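Local coordinates for protein hyaluronidase (Thermobaculum terrenum, PDB 5DIY) that probably removes O-linked N-acetylglucosamine from proteins as a family 84 glycoside hydrolase, held here in a variant changed at its predicted proton donor, at residues 66-71 with 76-81; 304-309 with 348-353. One frame throughout, in Å; residues are numbered along the deposited sequence.

Contact 1. Residues 66-71 with 76-81; sequences ELIEKA and INFTFA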
# COMPACT_ATOMS: atom_id res chain seq x y z
N GLU C 66 11.32 21.13 14.55
CA GLU C 66 10.09 21.70 13.99
C GLU C 66 8.98 20.64 13.90
O GLU C 66 7.84 20.90 14.29
CB GLU C 66 10.36 22.34 12.62
N LEU C 67 9.32 19.44 13.42
CA LEU C 67 8.37 18.31 13.40
C LEU C 67 7.85 17.96 14.79
O LEU C 67 6.64 17.83 14.99
CB LEU C 67 9.02 17.07 12.78
CG LEU C 67 9.36 17.05 11.29
CD1 LEU C 67 10.05 15.74 10.96
CD2 LEU C 67 8.12 17.25 10.43
N ILE C 68 8.77 17.81 15.75
CA ILE C 68 8.43 17.41 17.11
C ILE C 68 7.50 18.44 17.75
O ILE C 68 6.53 18.07 18.41
CB ILE C 68 9.71 17.16 17.97
CG1 ILE C 68 10.42 15.89 17.49
CG2 ILE C 68 9.37 17.00 19.45
CD1 ILE C 68 11.90 15.86 17.80
N GLU C 69 7.78 19.73 17.54
CA GLU C 69 6.93 20.80 18.07
C GLU C 69 5.55 20.84 17.40
O GLU C 69 4.54 21.05 18.07
CB GLU C 69 7.63 22.16 17.98
CG GLU C 69 8.76 22.30 18.99
CD GLU C 69 9.56 23.59 18.86
OE1 GLU C 69 9.27 24.42 17.97
OE2 GLU C 69 10.51 23.77 19.66
N LYS C 70 5.51 20.61 16.08
CA LYS C 70 4.24 20.55 15.35
C LYS C 70 3.39 19.37 15.83
O LYS C 70 2.20 19.53 16.10
CB LYS C 70 4.46 20.47 13.84
CG LYS C 70 3.19 20.55 12.99
CD LYS C 70 2.52 21.91 13.10
CE LYS C 70 1.33 22.02 12.16
NZ LYS C 70 0.74 23.39 12.19
N ALA C 71 4.02 18.20 15.95
CA ALA C 71 3.38 17.00 16.49
C ALA C 71 2.73 17.26 17.85
O ALA C 71 1.56 16.91 18.06
CB ALA C 71 4.39 15.86 16.60
N ILE C 76 -0.07 14.86 18.78
CA ILE C 76 0.58 13.69 18.20
C ILE C 76 1.80 13.34 19.04
O ILE C 76 2.64 14.20 19.29
CB ILE C 76 1.07 13.95 16.76
CG1 ILE C 76 0.03 14.69 15.90
CG2 ILE C 76 1.52 12.66 16.09
CD1 ILE C 76 -1.29 13.97 15.76
N ASN C 77 1.91 12.08 19.46
CA ASN C 77 3.15 11.58 20.06
C ASN C 77 4.13 11.26 18.94
O ASN C 77 3.83 10.42 18.08
CB ASN C 77 2.88 10.33 20.91
CG ASN C 77 4.09 9.89 21.74
OD1 ASN C 77 4.93 10.70 22.14
ND2 ASN C 77 4.17 8.59 22.01
N PHE C 78 5.28 11.94 18.93
CA PHE C 78 6.32 11.71 17.93
C PHE C 78 7.27 10.63 18.44
O PHE C 78 7.84 10.76 19.53
CB PHE C 78 7.10 13.01 17.68
CG PHE C 78 8.13 12.92 16.58
CD1 PHE C 78 9.36 12.29 16.79
CD2 PHE C 78 7.90 13.52 15.34
CE1 PHE C 78 10.31 12.24 15.79
CE2 PHE C 78 8.85 13.46 14.33
CZ PHE C 78 10.06 12.83 14.56
N THR C 79 7.44 9.57 17.65
CA THR C 79 8.41 8.51 17.93
C THR C 79 9.51 8.55 16.89
O THR C 79 9.24 8.54 15.69
CB THR C 79 7.73 7.13 17.91
OG1 THR C 79 6.76 7.07 18.96
CG2 THR C 79 8.74 5.99 18.09
N PHE C 80 10.76 8.60 17.35
CA PHE C 80 11.92 8.48 16.49
C PHE C 80 12.30 7.01 16.45
O PHE C 80 12.53 6.42 17.51
CB PHE C 80 13.10 9.30 17.01
CG PHE C 80 14.37 9.09 16.23
CD1 PHE C 80 14.55 9.72 15.01
CD2 PHE C 80 15.35 8.23 16.69
CE1 PHE C 80 15.70 9.51 14.26
CE2 PHE C 80 16.51 8.01 15.95
CZ PHE C 80 16.68 8.65 14.74
N ALA C 81 12.37 6.43 15.26
CA ALA C 81 12.84 5.05 15.12
C ALA C 81 14.22 4.97 14.48
O ALA C 81 14.63 5.84 13.72
CB ALA C 81 11.84 4.23 14.32
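F78, on a strand of a TIM barrel, packs against A71 on the helix that precedes it, in the beta-alpha-beta unit that runs from strand 37-40 through helix 58-73 into strand 77-82. The unit illustrates how such a barrel covers its sheet: the outer helix runs back against the next strand, and the strand residues that face outward pack into it. Over the 66-71 and 77-81 segments the two axes approach to 7.9 Å. F78 is the main strand residue in this packing. Its CG stands anti to the backbone N (chi1 -175°), which carries the ring into the angle between L67, I68 and A71. I68 lies across one face, its CG1 3.8 Å from the centroid of the F78 ring and 11° off the normal, a CH-pi contact near the middle of the ring. The methyl of A71 comes instead to the ring edge, close to its plane, and the CB of L67 approaches CE2 of F78 obliquely at 3.9 Å. Beyond the two segments the F78 ring also meets Y38 of the preceding strand.

The same alanine closes the turn. Its CB rests 3.8 Å from CB of I76; the end of the isoleucine side chain leads away from the helix, and the residue also touches Y38. The A71 carbonyl oxygen accepts a hydrogen bond across the turn, from I76 N to A71 O at 2.7 Å.

Contact 2. Residues 304-309 with 348-353; sequences MEKFYQ and REEIIS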
# COMPACT_ATOMS: atom_id res chain seq x y z
N MET C 304 -15.22 9.73 -8.80
CA MET C 304 -14.26 8.98 -7.99
C MET C 304 -14.71 7.53 -7.81
O MET C 304 -13.91 6.62 -7.98
CB MET C 304 -14.01 9.66 -6.63
CG MET C 304 -13.08 10.87 -6.71
SD MET C 304 -11.44 10.51 -7.38
CE MET C 304 -10.80 9.38 -6.14
N GLU C 305 -15.99 7.33 -7.49
CA GLU C 305 -16.58 5.99 -7.43
C GLU C 305 -16.22 5.18 -8.68
O GLU C 305 -15.71 4.07 -8.59
CB GLU C 305 -18.10 6.07 -7.27
CG GLU C 305 -18.60 6.46 -5.88
CD GLU C 305 -18.68 5.30 -4.90
OE1 GLU C 305 -18.12 4.21 -5.15
OE2 GLU C 305 -19.31 5.47 -3.84
N LYS C 306 -16.45 5.78 -9.85
CA LYS C 306 -16.19 5.10 -11.12
C LYS C 306 -14.71 4.81 -11.36
O LYS C 306 -14.35 3.73 -11.79
CB LYS C 306 -16.73 5.92 -12.30
CG LYS C 306 -16.80 5.14 -13.60
CD LYS C 306 -17.96 4.15 -13.54
CE LYS C 306 -17.80 3.03 -14.53
NZ LYS C 306 -18.79 1.96 -14.25
N PHE C 307 -13.87 5.81 -11.10
CA PHE C 307 -12.43 5.68 -11.28
C PHE C 307 -11.85 4.63 -10.32
O PHE C 307 -10.92 3.90 -10.69
CB PHE C 307 -11.76 7.05 -11.09
CG PHE C 307 -10.27 7.03 -11.22
CD1 PHE C 307 -9.67 6.78 -12.45
CD2 PHE C 307 -9.46 7.28 -10.11
CE1 PHE C 307 -8.29 6.76 -12.58
CE2 PHE C 307 -8.07 7.27 -10.24
CZ PHE C 307 -7.49 7.01 -11.47
N TYR C 308 -12.40 4.56 -9.11
CA TYR C 308 -11.95 3.59 -8.10
C TYR C 308 -12.18 2.14 -8.54
O TYR C 308 -11.40 1.26 -8.17
CB TYR C 308 -12.54 3.84 -6.70
CG TYR C 308 -12.15 2.74 -5.73
CD1 TYR C 308 -10.80 2.44 -5.50
CD2 TYR C 308 -13.12 1.93 -5.13
CE1 TYR C 308 -10.42 1.39 -4.67
CE2 TYR C 308 -12.75 0.88 -4.28
CZ TYR C 308 -11.40 0.62 -4.06
OH TYR C 308 -11.01 -0.41 -3.24
N GLN C 309 -13.21 1.88 -9.35
CA GLN C 309 -13.45 0.53 -9.88
C GLN C 309 -12.27 -0.06 -10.68
O GLN C 309 -12.11 -1.27 -10.72
CB GLN C 309 -14.70 0.50 -10.75
CG GLN C 309 -16.00 0.69 -9.98
CD GLN C 309 -17.21 0.73 -10.90
OE1 GLN C 309 -17.09 0.95 -12.11
NE2 GLN C 309 -18.39 0.51 -10.32
N ARG C 348 -20.58 0.74 -25.24
CA ARG C 348 -20.75 2.18 -25.52
C ARG C 348 -20.99 3.00 -24.26
O ARG C 348 -20.31 4.01 -24.05
CB ARG C 348 -21.93 2.39 -26.48
CG ARG C 348 -22.20 3.85 -26.86
CD ARG C 348 -23.49 4.02 -27.64
NE ARG C 348 -23.47 3.20 -28.86
CZ ARG C 348 -24.27 2.17 -29.14
NH1 ARG C 348 -25.24 1.77 -28.32
NH2 ARG C 348 -24.10 1.52 -30.30
N GLU C 349 -21.97 2.58 -23.45
CA GLU C 349 -22.33 3.27 -22.21
C GLU C 349 -21.15 3.29 -21.23
O GLU C 349 -20.92 4.30 -20.56
CB GLU C 349 -23.56 2.60 -21.55
CG GLU C 349 -24.89 2.82 -22.29
CD GLU C 349 -26.09 1.99 -21.76
OE1 GLU C 349 -25.91 1.01 -21.00
OE2 GLU C 349 -27.25 2.32 -22.14
N GLU C 350 -20.39 2.19 -21.17
CA GLU C 350 -19.21 2.12 -20.29
C GLU C 350 -18.09 3.07 -20.72
O GLU C 350 -17.47 3.74 -19.88
CB GLU C 350 -18.68 0.68 -20.24
CG GLU C 350 -17.79 0.40 -19.06
CD GLU C 350 -18.50 0.62 -17.74
OE1 GLU C 350 -19.67 0.22 -17.60
OE2 GLU C 350 -17.90 1.22 -16.83
N ILE C 351 -17.86 3.16 -22.03
CA ILE C 351 -16.88 4.11 -22.57
C ILE C 351 -17.25 5.55 -22.19
O ILE C 351 -16.40 6.30 -21.70
CB ILE C 351 -16.74 3.96 -24.10
CG1 ILE C 351 -16.04 2.62 -24.42
CG2 ILE C 351 -15.95 5.12 -24.70
CD1 ILE C 351 -16.32 2.10 -25.82
N ILE C 352 -18.52 5.93 -22.42
CA ILE C 352 -19.02 7.26 -22.07
C ILE C 352 -18.78 7.54 -20.59
O ILE C 352 -18.27 8.61 -20.23
CB ILE C 352 -20.53 7.43 -22.39
CG1 ILE C 352 -20.76 7.52 -23.91
CG2 ILE C 352 -21.13 8.66 -21.70
CD1 ILE C 352 -20.43 8.87 -24.53
N SER C 353 -19.14 6.57 -19.75
CA SER C 353 -18.96 6.67 -18.29
C SER C 353 -17.50 6.94 -17.90
O SER C 353 -17.23 7.81 -17.07
CB SER C 353 -19.49 5.40 -17.62
OG SER C 353 -19.44 5.49 -16.21
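An interhelical salt bridge between K306 and E350 joins helix 301-308 to the long helix 340-362, in the helical region that follows the last strand of the TIM barrel. It shows a lysine used along its length, the methylenes lying against one residue and the ammonium group serving two acceptors. The K306 chain bends at chi2 (74°), and its outer methylenes then run alongside S353: CD lies 3.3 Å from S353 OG, and CE of K306 lies 3.4 Å from the same hydroxyl. These are carbon-oxygen contacts that cover the serine on one side.

Farther along, NZ of K306 stands 2.8 Å from OE2 of E350. The carboxylate oxygen sits beside the end of the lysine chain rather than beyond it, with a CE-NZ-OE2 angle near 79°, so the hydrogen bond within this salt bridge is weak although the charges are close. E350 is buried, and its other oxygen, OE1, is hydrogen-bonded to the hydroxyl of Y323; the nearby ammonium would also be expected to favour the ionised carboxylate. An alanine in place of K306 would probably leave OE2 of E350 without its positive mate and uncover the S353 hydroxyl on the side where the methylenes lie.

Side-chain packing accompanies the bridge: F307, on the same helix as the lysine, touches T357 and L361 of helix 340-362. A second acceptor comes from the lysine's own segment: NZ of K306 donates to OE1 of Q309 at 2.9 Å, tilted only 16° from the plane of that side-chain amide.

Overall arrangement
The two contacts come in series along the chain, contact 1 closing well before contact 2 opens, and they lie on opposite sides of the chain's centre. Their own centres are 41 Å apart and their nearest atoms about 24 Å, and they share no helix or strand. Contact 1 belongs to the eight-stranded parallel barrel, where helix 58-73 backs the third strand, 77-82; contact 2 belongs to the helices that follow the eighth, 251-256. Both lie away from the residues that bind N-acetylglucosamine. Together they contrast two ways of holding one chain together: a largely apolar packing of a helix on the strand that follows it, and a polar link between helices distant in sequence.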